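Local coordinates for uncharacterized protein MJ0327 (Methanocaldococcus jannaschii DSM 2661, PDB 2QTD) that is of unknown function but, as a dinitrogenase iron-molybdenum cofactor family member with a ribonuclease H-like fold, possibly handles or binds such a cofactor, at residues 8-11 / 15-18; 24-29 / 50-55; 28-31 / 37-40; 68-73 / 77-82; 91-94 / 98-101. All coordinates share one frame; numbering follows the deposited sequence.

Contact 1: residues 8-11 / 15-18; sequences AISM and KISN
Ser10 and Ser17 meet through their backbones and come close through their hydroxyls. Ser17 N donates to Ser10 O over 3.1 Å. The bond is straight at hydrogen, 170°, but the donor sits above the carbonyl plane. Ile16 CG2 packs against the same oxygen at 3.4 Å. Ser10 O thus takes one N-H bond, from Ser17, and one CA-H contact, from Ile16. Ser10 OG and Ser17 OG are 3.3 Å apart. Ser10 OG is also 2.8 Å from a water, and that water donates to Ser17 O. This adds a second, solvent-mediated tie between the two segments.

The apolar layer comes next. Met11 is a selenomethionine bent at chi2 (-66°) and chi3 (-57°), which brings its far end back to the loop. Its SE lies 3.9 Å from Ile16 CG1, and its CE reaches Lys15 O. Ile16 CG1 also faces Ile9 CG2 at 4.2 Å. Further out, Ser17 OG bonds to Ser19 O, which fixes its rotation.

A single beta bridge, Met11 with Ile16, lays the loop against the end of strand 5-11. That strand runs between strands 25-32 and 59-62. Helix 87-95 covers Ile9 and Met11 through Val87, and Asn90 of the same helix touches Ile16.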
# COMPACT_ATOMS: atom_id res chain seq x y z
N ALA A 8 -0.49 0.97 -3.37
CA ALA A 8 0.60 1.59 -2.54
C ALA A 8 0.98 0.73 -1.31
O ALA A 8 0.12 0.32 -0.53
CB ALA A 8 0.22 3.01 -2.14
N ILE A 9 2.26 0.47 -1.15
CA ILE A 9 2.80 -0.35 -0.03
C ILE A 9 3.71 0.48 0.83
O ILE A 9 4.69 1.09 0.33
CB ILE A 9 3.55 -1.60 -0.54
CG1 ILE A 9 2.69 -2.28 -1.62
CG2 ILE A 9 3.95 -2.50 0.68
CD1 ILE A 9 3.20 -3.51 -2.23
N SER A 10 3.48 0.45 2.15
CA SER A 10 4.30 1.24 3.08
C SER A 10 5.61 0.48 3.33
O SER A 10 5.61 -0.59 3.90
CB SER A 10 3.49 1.42 4.34
OG SER A 10 3.19 0.17 4.94
N MSE A 11 6.72 1.08 2.90
CA MSE A 11 8.03 0.41 2.89
C MSE A 11 9.11 1.06 3.77
O MSE A 11 9.28 2.28 3.82
CB MSE A 11 8.59 0.31 1.46
CG MSE A 11 7.77 -0.58 0.53
SE MSE A 11 7.84 -2.45 1.11
CE MSE A 11 9.80 -2.83 1.13
N LYS A 15 12.18 -3.95 4.37
CA LYS A 15 10.95 -4.68 4.70
C LYS A 15 9.75 -3.75 4.66
O LYS A 15 9.94 -2.52 4.64
CB LYS A 15 11.08 -5.31 6.10
CG LYS A 15 11.45 -4.31 7.18
CD LYS A 15 11.30 -4.91 8.58
CE LYS A 15 11.41 -3.82 9.67
NZ LYS A 15 10.72 -4.23 10.93
N ILE A 16 8.55 -4.33 4.66
CA ILE A 16 7.32 -3.59 4.87
C ILE A 16 7.44 -2.96 6.26
O ILE A 16 7.91 -3.63 7.21
CB ILE A 16 6.06 -4.51 4.75
CG1 ILE A 16 5.93 -5.10 3.33
CG2 ILE A 16 4.78 -3.70 5.09
CD1 ILE A 16 4.78 -6.11 3.14
N SER A 17 7.08 -1.68 6.37
CA SER A 17 7.26 -0.93 7.60
C SER A 17 6.21 -1.31 8.64
O SER A 17 5.19 -1.91 8.32
CB SER A 17 7.13 0.57 7.34
OG SER A 17 5.82 0.82 6.85
N ASN A 18 6.46 -0.85 9.86
CA ASN A 18 5.53 -1.10 10.97
C ASN A 18 4.20 -0.38 10.80
O ASN A 18 3.17 -0.89 11.28
CB ASN A 18 6.14 -0.69 12.30
CG ASN A 18 7.30 -1.59 12.75
OD1 ASN A 18 7.58 -2.64 12.17
ND2 ASN A 18 7.98 -1.17 13.81
O HOH W 1 2.94 -0.62 7.58

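Contact 2: residues 24-29 / 50-55; sequences KYFLIV and KSIVKE
Phe26 and Ile52 make the main apolar contact between strand 25-32 and helix 46-54. The methyl CD1 of Ile52 lies over the centre of the Phe26 ring, on one face. This is a CH-pi contact, and the two side chains cross at about a right angle. Ile52 CG1 follows behind, 4.1 Å from Phe26 CD2. In the conformer described, CG1 stands anti to the backbone N (chi1 -161°) with chi2 extended, and this carries CD1 out from the helix to the ring. With an alanine in place of Phe26, the Ile52 methyl would probably lose the ring face it rests on, leaving a gap between strand and helix.

The second contact joins apolar to charged. Ile28 CG2 touches Glu55 OE1 at 3.8 Å. Glu55 follows Ile52 by three residues. Its chain bends at chi2 (-65°), and its carboxylate comes beside the strand.

No hydrogen bond links the two segments. The polar end of Glu55 is held by two salt bridges instead, OE1 with Lys6 and OE2 with Lys40. These lysines come from strands 5-11 and 35-43, so the carboxylate ties segment 50-55 to the strands on either side of 25-32.

The contact packs a helix on one face of the mixed sheet. Phe20 meets the Phe26 ring and also touches Ile52. Phe73 of helix 67-74 touches Ile52 as well, so the layer continues into the next helix on this face.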
# COMPACT_ATOMS: atom_id res chain seq x y z
N LYS A 24 9.62 4.68 5.39
CA LYS A 24 10.58 5.53 4.65
C LYS A 24 9.98 6.01 3.35
O LYS A 24 10.15 7.18 2.96
CB LYS A 24 11.91 4.77 4.45
CG LYS A 24 12.98 5.51 3.63
CD LYS A 24 13.48 6.78 4.36
CE LYS A 24 14.34 7.71 3.46
NZ LYS A 24 14.90 8.84 4.27
N TYR A 25 9.27 5.12 2.66
CA TYR A 25 8.68 5.44 1.34
C TYR A 25 7.48 4.56 1.08
O TYR A 25 7.32 3.53 1.76
CB TYR A 25 9.69 5.31 0.18
CG TYR A 25 10.14 3.90 -0.14
CD1 TYR A 25 11.12 3.29 0.61
CD2 TYR A 25 9.61 3.17 -1.19
CE1 TYR A 25 11.56 1.98 0.32
CE2 TYR A 25 10.05 1.86 -1.47
CZ TYR A 25 11.02 1.28 -0.72
OH TYR A 25 11.48 0.01 -0.96
N PHE A 26 6.63 5.01 0.14
CA PHE A 26 5.52 4.27 -0.45
C PHE A 26 6.01 3.71 -1.76
O PHE A 26 6.59 4.45 -2.61
CB PHE A 26 4.31 5.16 -0.68
CG PHE A 26 3.90 5.93 0.53
CD1 PHE A 26 3.26 5.27 1.57
CD2 PHE A 26 4.12 7.28 0.61
CE1 PHE A 26 2.87 5.99 2.71
CE2 PHE A 26 3.73 8.01 1.74
CZ PHE A 26 3.11 7.36 2.78
N LEU A 27 5.92 2.39 -1.89
CA LEU A 27 6.12 1.71 -3.16
C LEU A 27 4.79 1.68 -3.94
O LEU A 27 3.81 1.07 -3.48
CB LEU A 27 6.69 0.31 -2.93
CG LEU A 27 6.97 -0.55 -4.20
CD1 LEU A 27 8.11 0.08 -5.01
CD2 LEU A 27 7.36 -1.93 -3.79
N ILE A 28 4.76 2.32 -5.12
CA ILE A 28 3.57 2.34 -5.96
C ILE A 28 3.76 1.26 -7.03
O ILE A 28 4.68 1.32 -7.86
CB ILE A 28 3.31 3.73 -6.58
CG1 ILE A 28 3.35 4.88 -5.57
CG2 ILE A 28 2.01 3.75 -7.34
CD1 ILE A 28 2.48 4.70 -4.36
N VAL A 29 2.92 0.24 -6.97
CA VAL A 29 3.00 -0.87 -7.92
C VAL A 29 1.78 -0.89 -8.80
O VAL A 29 0.64 -0.80 -8.34
CB VAL A 29 3.24 -2.25 -7.26
CG1 VAL A 29 4.59 -2.31 -6.57
CG2 VAL A 29 2.14 -2.61 -6.31
N LYS A 50 1.35 14.42 0.15
CA LYS A 50 0.46 14.99 -0.88
C LYS A 50 0.43 14.14 -2.16
O LYS A 50 -0.64 13.90 -2.74
CB LYS A 50 0.88 16.43 -1.21
CG LYS A 50 0.74 17.41 -0.04
CD LYS A 50 1.29 18.80 -0.41
CE LYS A 50 0.74 19.90 0.53
N SER A 51 1.61 13.69 -2.58
CA SER A 51 1.79 12.92 -3.82
C SER A 51 1.06 11.60 -3.85
O SER A 51 0.54 11.19 -4.88
CB SER A 51 3.27 12.63 -4.07
OG SER A 51 3.96 13.83 -4.34
N ILE A 52 1.04 10.92 -2.71
CA ILE A 52 0.39 9.63 -2.61
C ILE A 52 -1.12 9.80 -2.88
O ILE A 52 -1.75 8.97 -3.54
CB ILE A 52 0.74 8.97 -1.23
CG1 ILE A 52 0.47 7.47 -1.24
CG2 ILE A 52 0.01 9.68 -0.05
CD1 ILE A 52 0.66 6.86 0.13
N VAL A 53 -1.70 10.92 -2.45
CA VAL A 53 -3.10 11.18 -2.74
C VAL A 53 -3.31 11.39 -4.25
O VAL A 53 -4.29 10.90 -4.81
CB VAL A 53 -3.65 12.42 -1.92
CG1 VAL A 53 -5.08 12.76 -2.32
CG2 VAL A 53 -3.56 12.12 -0.45
N LYS A 54 -2.40 12.12 -4.90
CA LYS A 54 -2.49 12.41 -6.34
C LYS A 54 -2.37 11.16 -7.26
O LYS A 54 -2.85 11.16 -8.40
CB LYS A 54 -1.42 13.44 -6.75
CG LYS A 54 -1.61 14.84 -6.16
CD LYS A 54 -0.57 15.81 -6.75
N GLU A 55 -1.72 10.11 -6.77
CA GLU A 55 -1.57 8.83 -7.51
C GLU A 55 -2.88 8.11 -7.79
O GLU A 55 -2.97 7.34 -8.74
CB GLU A 55 -0.65 7.87 -6.70
CG GLU A 55 0.82 8.20 -6.72
CD GLU A 55 1.43 8.06 -8.12
OE1 GLU A 55 1.09 7.09 -8.88
OE2 GLU A 55 2.23 8.94 -8.45

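Contact 3: residues 28-31 / 37-40; sequences IVRI and KSTK
Lys37 opens the pairing: its N donates to Arg30 O over 2.7 Å, nearly straight. Its CB lies 4.1 Å from Arg30 CG. Its amine turns away and forms a salt bridge with Glu35.

Ser38 comes next. Ser38 O accepts from Arg30 N at 3.1 Å. Ser38 OG sits 3.4 Å from Arg30 CB. Lys37 and Ser38 both face Arg30, which makes a classic beta bulge.

Thr39 forms a non-hydrogen-bonded pair with Val29. On the face carrying Val29 and Thr39, Thr39 CG2 meets Val29 CG1 at 3.8 Å in the modelled conformer of the valine. Thr39 has its methyl anti to the carbonyl carbon and OG1 at chi1 68°, and this turns the methyl to the valine. Thr39 CA also makes a CA-H contact with Ile28 O.

Lys40 closes the row. Its O accepts from Ile28 N over 2.8 Å. The return bond from Lys40 N to Ile28 O is weak. Its side chain leads off the hairpin to Glu55.

Backbone bonds thus set the register between strands 25-32 and 35-43. The lysine amines go to acidic partners, Glu35 and Glu55, beyond the paired segments. The charged end of Arg30 also leads away.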
# COMPACT_ATOMS: atom_id res chain seq x y z
N ILE A 28 4.76 2.32 -5.12
CA ILE A 28 3.57 2.34 -5.96
C ILE A 28 3.76 1.26 -7.03
O ILE A 28 4.68 1.32 -7.86
CB ILE A 28 3.31 3.73 -6.58
CG1 ILE A 28 3.35 4.88 -5.57
CG2 ILE A 28 2.01 3.75 -7.34
CD1 ILE A 28 2.48 4.70 -4.36
N VAL A 29 2.92 0.24 -6.97
CA VAL A 29 3.00 -0.87 -7.92
C VAL A 29 1.78 -0.89 -8.80
O VAL A 29 0.64 -0.80 -8.34
CB VAL A 29 3.24 -2.25 -7.26
CG1 VAL A 29 4.59 -2.31 -6.57
CG2 VAL A 29 2.14 -2.61 -6.31
N ARG A 30 2.03 -1.00 -10.11
CA ARG A 30 0.98 -1.19 -11.11
C ARG A 30 0.94 -2.67 -11.41
O ARG A 30 1.95 -3.24 -11.82
CB ARG A 30 1.24 -0.42 -12.41
CG ARG A 30 0.48 -0.86 -13.65
CD ARG A 30 -0.99 -0.75 -13.51
NE ARG A 30 -1.40 0.64 -13.28
CZ ARG A 30 -2.66 1.03 -13.10
NH1 ARG A 30 -3.67 0.15 -13.16
NH2 ARG A 30 -2.92 2.32 -12.90
N ILE A 31 -0.23 -3.27 -11.23
CA ILE A 31 -0.46 -4.70 -11.47
C ILE A 31 -1.40 -4.77 -12.65
O ILE A 31 -2.40 -4.04 -12.69
CB ILE A 31 -1.11 -5.39 -10.28
CG1 ILE A 31 -0.15 -5.45 -9.08
CG2 ILE A 31 -1.63 -6.83 -10.74
CD1 ILE A 31 -0.85 -5.48 -7.65
N LYS A 37 3.69 -4.65 -13.34
CA LYS A 37 4.19 -4.04 -14.58
C LYS A 37 5.20 -2.93 -14.33
O LYS A 37 6.10 -2.70 -15.16
CB LYS A 37 3.04 -3.49 -15.41
CG LYS A 37 2.08 -4.54 -15.96
CD LYS A 37 2.79 -5.66 -16.68
CE LYS A 37 1.84 -6.47 -17.52
NZ LYS A 37 2.50 -7.58 -18.23
N SER A 38 5.04 -2.22 -13.23
CA SER A 38 5.96 -1.15 -12.92
C SER A 38 5.95 -0.79 -11.43
O SER A 38 5.03 -1.19 -10.68
CB SER A 38 5.58 0.10 -13.72
OG SER A 38 4.40 0.63 -13.18
N THR A 39 6.97 -0.03 -11.03
CA THR A 39 7.16 0.39 -9.66
C THR A 39 7.67 1.81 -9.62
O THR A 39 8.30 2.31 -10.55
CB THR A 39 8.14 -0.54 -8.86
OG1 THR A 39 9.47 -0.40 -9.38
CG2 THR A 39 7.64 -2.06 -8.90
N LYS A 40 7.40 2.48 -8.51
CA LYS A 40 7.82 3.83 -8.28
C LYS A 40 7.94 4.09 -6.75
O LYS A 40 7.10 3.63 -5.96
CB LYS A 40 6.81 4.78 -8.91
CG LYS A 40 7.22 6.23 -8.82
CD LYS A 40 6.43 7.12 -9.74
CE LYS A 40 5.07 7.46 -9.21
NZ LYS A 40 4.45 8.67 -9.87

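Contact 4: residues 68-73 / 77-82; sequences ENYKKF and IEIYHA
The Phe73 ring meets Ile77 at its edge: Ile77 CD1 lies near the ring plane, 3.6 Å from Phe73 CD1. The two side chains lie alongside each other, with their ends in the same direction. Asn69 O also lies at the ring edge, in plane. Lys72 CG covers one face near the rim. The Tyr70 ring is met obliquely by Ile79 CD1, which comes 3.6 Å from Tyr70 CD1. Tyr70 CG stands anti to the backbone N (chi1 -171°), which swings the ring from the helix toward the strand. The Tyr70 hydroxyl bonds beyond the contact, to Ile102 O. The same Ile79 methyl reaches Phe73 CB at 4.2 Å, so it touches both aromatic residues.

Between the two segments the chain turns from helix to strand. Ile77 N donates to Phe73 O over 2.8 Å, nearly along the C=O axis but bent at hydrogen (145°). Ile77 CB packs on that same oxygen at 3.3 Å.

The contact closes the second half of a beta-alpha-beta unit, with helix 67-74 leading into strand 78-81. Beyond it, Ile60 of strand 59-62 touches Phe73 and Ile77. Phe20 meets the Phe73 ring edge-to-face.

The chemistry is mostly apolar. Ile77 and Ile79 pack against Tyr70 and Phe73 of the helix. A single bent backbone bond joins the segments, and it satisfies Phe73 O.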
# COMPACT_ATOMS: atom_id res chain seq x y z
N GLU A 68 -6.77 8.74 11.70
CA GLU A 68 -6.84 9.85 10.73
C GLU A 68 -6.59 9.43 9.29
O GLU A 68 -7.39 9.76 8.41
CB GLU A 68 -5.89 11.00 11.11
N ASN A 69 -5.51 8.68 9.06
CA ASN A 69 -5.21 8.21 7.71
C ASN A 69 -6.24 7.18 7.24
O ASN A 69 -6.65 7.20 6.09
CB ASN A 69 -3.77 7.67 7.59
CG ASN A 69 -2.72 8.80 7.51
OD1 ASN A 69 -2.96 9.84 6.89
ND2 ASN A 69 -1.58 8.60 8.15
N TYR A 70 -6.68 6.30 8.13
CA TYR A 70 -7.77 5.39 7.79
C TYR A 70 -9.04 6.15 7.37
O TYR A 70 -9.62 5.84 6.34
CB TYR A 70 -8.09 4.42 8.94
CG TYR A 70 -9.07 3.36 8.48
CD1 TYR A 70 -8.64 2.24 7.78
CD2 TYR A 70 -10.44 3.48 8.76
CE1 TYR A 70 -9.54 1.27 7.35
CE2 TYR A 70 -11.35 2.52 8.32
CZ TYR A 70 -10.89 1.42 7.62
OH TYR A 70 -11.77 0.47 7.21
N LYS A 71 -9.44 7.14 8.17
CA LYS A 71 -10.60 7.99 7.83
C LYS A 71 -10.47 8.63 6.44
O LYS A 71 -11.37 8.49 5.60
CB LYS A 71 -10.83 9.05 8.91
CG LYS A 71 -12.14 9.80 8.77
N LYS A 72 -9.31 9.25 6.19
CA LYS A 72 -9.01 9.93 4.91
C LYS A 72 -9.03 8.99 3.69
O LYS A 72 -9.77 9.19 2.74
CB LYS A 72 -7.66 10.65 5.04
CG LYS A 72 -7.02 11.16 3.75
CD LYS A 72 -5.90 12.16 4.02
CE LYS A 72 -5.08 12.40 2.75
NZ LYS A 72 -4.27 13.65 2.77
N PHE A 73 -8.24 7.93 3.74
CA PHE A 73 -8.08 7.04 2.58
C PHE A 73 -9.22 6.05 2.38
O PHE A 73 -9.53 5.72 1.24
CB PHE A 73 -6.72 6.31 2.63
CG PHE A 73 -5.51 7.22 2.41
CD1 PHE A 73 -5.07 7.50 1.13
CD2 PHE A 73 -4.82 7.79 3.48
CE1 PHE A 73 -3.97 8.33 0.92
CE2 PHE A 73 -3.73 8.61 3.28
CZ PHE A 73 -3.31 8.90 1.99
N ILE A 77 -10.41 4.26 -1.04
CA ILE A 77 -9.34 3.23 -1.20
C ILE A 77 -9.65 2.08 -0.23
O ILE A 77 -10.11 2.29 0.88
CB ILE A 77 -7.91 3.86 -0.92
CG1 ILE A 77 -7.66 5.06 -1.84
CG2 ILE A 77 -6.69 2.89 -1.05
CD1 ILE A 77 -6.30 5.68 -1.67
N GLU A 78 -9.42 0.86 -0.69
CA GLU A 78 -9.46 -0.32 0.16
C GLU A 78 -8.09 -0.53 0.76
O GLU A 78 -7.10 -0.45 0.06
CB GLU A 78 -9.85 -1.51 -0.68
CG GLU A 78 -11.23 -1.31 -1.29
CD GLU A 78 -11.62 -2.44 -2.18
OE1 GLU A 78 -10.79 -2.78 -3.07
OE2 GLU A 78 -12.74 -2.98 -1.98
N ILE A 79 -8.03 -0.82 2.07
CA ILE A 79 -6.79 -0.87 2.85
C ILE A 79 -6.65 -2.30 3.34
O ILE A 79 -7.55 -2.82 4.03
CB ILE A 79 -6.78 0.14 4.02
CG1 ILE A 79 -7.07 1.56 3.46
CG2 ILE A 79 -5.45 0.09 4.72
CD1 ILE A 79 -7.15 2.61 4.49
N TYR A 80 -5.54 -2.93 2.98
CA TYR A 80 -5.33 -4.37 3.25
C TYR A 80 -4.18 -4.53 4.22
O TYR A 80 -3.22 -3.75 4.22
CB TYR A 80 -5.01 -5.12 1.98
CG TYR A 80 -6.17 -5.22 1.05
CD1 TYR A 80 -7.12 -6.20 1.21
CD2 TYR A 80 -6.39 -4.22 0.10
CE1 TYR A 80 -8.21 -6.28 0.36
CE2 TYR A 80 -7.51 -4.27 -0.72
CZ TYR A 80 -8.41 -5.29 -0.58
OH TYR A 80 -9.51 -5.37 -1.41
N HIS A 81 -4.26 -5.56 5.06
CA HIS A 81 -3.26 -5.81 6.08
C HIS A 81 -2.16 -6.74 5.57
O HIS A 81 -2.44 -7.86 5.10
CB HIS A 81 -3.92 -6.44 7.31
CG HIS A 81 -2.98 -6.52 8.48
ND1 HIS A 81 -2.44 -7.71 8.91
CD2 HIS A 81 -2.49 -5.56 9.28
CE1 HIS A 81 -1.63 -7.47 9.93
NE2 HIS A 81 -1.64 -6.17 10.17
N ALA A 82 -0.93 -6.26 5.61
CA ALA A 82 0.24 -7.08 5.26
C ALA A 82 0.46 -8.21 6.22
O ALA A 82 0.18 -8.07 7.42
CB ALA A 82 1.49 -6.23 5.21

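Contact 5: residues 91-94 / 98-101; sequences ISLF and ELSK
Leu93 has the most surface buried here, and it meets both Glu98 and Leu99. Its backbone O accepts from Glu98 N over 2.9 Å, at 163° at hydrogen. Leu93 CD2 lies 3.5 Å from Glu98 OE1, and Glu98 CB comes within 4.0 Å of the same methyl. The two side chains cross at about a right angle. Glu98 is extended beyond CG (chi2 -170°), and its chain therefore runs past the end of Leu93 and the carboxylate reaches the methyl.

Leu99 is the second large contributor. It inserts both methyls against the helix. CD2 rests on Leu93 CB at 3.8 Å, and CD1 packs on Phe94 CB at 4.0 Å. CD1 also lies at the edge of the Phe94 ring, near its plane.

Glu98 N thus bonds the carbonyl five residues earlier, just past helix 87-95, and the chain turns back toward the sheet. Ser100 then pairs with His81 by a backbone hydrogen bond, which lays the returning chain alongside strand 78-81.

Cutting Leu99 back to an alanine is likely to leave Leu93 CB and Phe94 CB without their methyl partners and open a gap between them and the returning chain. Leu99 also touches Ile61 of strand 59-62 and Glu83. The Phe94 ring packs on Val7 and Ile61 and meets Tyr80 edge-to-face.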
# COMPACT_ATOMS: atom_id res chain seq x y z
N ILE A 91 2.55 -8.89 -2.35
CA ILE A 91 2.00 -8.59 -3.65
C ILE A 91 1.36 -9.85 -4.20
O ILE A 91 0.24 -9.78 -4.70
CB ILE A 91 3.06 -8.01 -4.61
CG1 ILE A 91 3.43 -6.59 -4.17
CG2 ILE A 91 2.52 -8.00 -6.01
CD1 ILE A 91 4.76 -6.06 -4.74
N SER A 92 2.04 -10.99 -4.10
CA SER A 92 1.46 -12.28 -4.51
C SER A 92 0.15 -12.60 -3.77
O SER A 92 -0.85 -12.99 -4.40
CB SER A 92 2.45 -13.44 -4.33
OG SER A 92 3.64 -13.22 -5.07
N LEU A 93 0.16 -12.48 -2.44
CA LEU A 93 -1.04 -12.70 -1.61
C LEU A 93 -2.18 -11.77 -2.01
O LEU A 93 -3.34 -12.19 -2.08
CB LEU A 93 -0.71 -12.56 -0.13
CG LEU A 93 0.15 -13.69 0.50
CD1 LEU A 93 0.63 -13.26 1.91
CD2 LEU A 93 -0.63 -14.99 0.58
N PHE A 94 -1.85 -10.52 -2.31
CA PHE A 94 -2.83 -9.51 -2.75
C PHE A 94 -3.53 -9.96 -4.03
O PHE A 94 -4.75 -10.04 -4.12
CB PHE A 94 -2.17 -8.13 -2.92
CG PHE A 94 -3.09 -7.09 -3.45
CD1 PHE A 94 -3.96 -6.43 -2.60
CD2 PHE A 94 -3.18 -6.84 -4.81
CE1 PHE A 94 -4.86 -5.49 -3.08
CE2 PHE A 94 -4.10 -5.91 -5.30
CZ PHE A 94 -4.91 -5.22 -4.41
N GLU A 98 -5.90 -13.09 -1.02
CA GLU A 98 -5.65 -13.69 0.30
C GLU A 98 -5.30 -12.77 1.48
O GLU A 98 -5.15 -13.25 2.60
CB GLU A 98 -4.58 -14.78 0.15
CG GLU A 98 -5.04 -15.87 -0.81
CD GLU A 98 -4.18 -17.11 -0.84
OE1 GLU A 98 -3.22 -17.22 -0.05
OE2 GLU A 98 -4.48 -17.98 -1.69
N LEU A 99 -5.24 -11.46 1.25
CA LEU A 99 -5.09 -10.42 2.30
C LEU A 99 -6.43 -9.94 2.80
O LEU A 99 -7.44 -9.77 2.02
CB LEU A 99 -4.26 -9.20 1.81
CG LEU A 99 -2.80 -9.44 1.44
CD1 LEU A 99 -2.11 -8.09 1.07
CD2 LEU A 99 -1.97 -10.20 2.53
N SER A 100 -6.44 -9.71 4.10
CA SER A 100 -7.62 -9.20 4.80
C SER A 100 -7.73 -7.69 4.69
O SER A 100 -6.70 -6.98 4.66
CB SER A 100 -7.52 -9.58 6.25
OG SER A 100 -7.58 -10.95 6.33
N LYS A 101 -8.96 -7.21 4.58
CA LYS A 101 -9.28 -5.80 4.44
C LYS A 101 -9.44 -5.20 5.84
O LYS A 101 -10.18 -5.74 6.69
CB LYS A 101 -10.56 -5.66 3.58
CG LYS A 101 -10.93 -4.24 3.16
CD LYS A 101 -12.15 -4.27 2.22
CE LYS A 101 -12.47 -2.89 1.70
NZ LYS A 101 -13.59 -2.94 0.67

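Overall arrangement
All five contacts join parts of one small alpha/beta fold built on a mixed five-stranded sheet, in the order 35-43, 25-32, 5-11, 59-62, 78-81. Contact 1 sits on the central strand and comes first along the chain. Contacts 2 and 3 both begin on strand 25-32 and are tied by Glu55 and Lys40. Contacts 4 and 5 follow, linked by the Glu78–Lys101 salt bridge. Contact 4 lies at strand 78-81, across the sheet from contact 3, with centres about 19 Å apart. Contacts 2 and 5 flank the middle of the molecule. Helices 46-54 and 67-74 pack together, while helix 87-95 lies with contacts 1 and 5, consistent with helices on both faces.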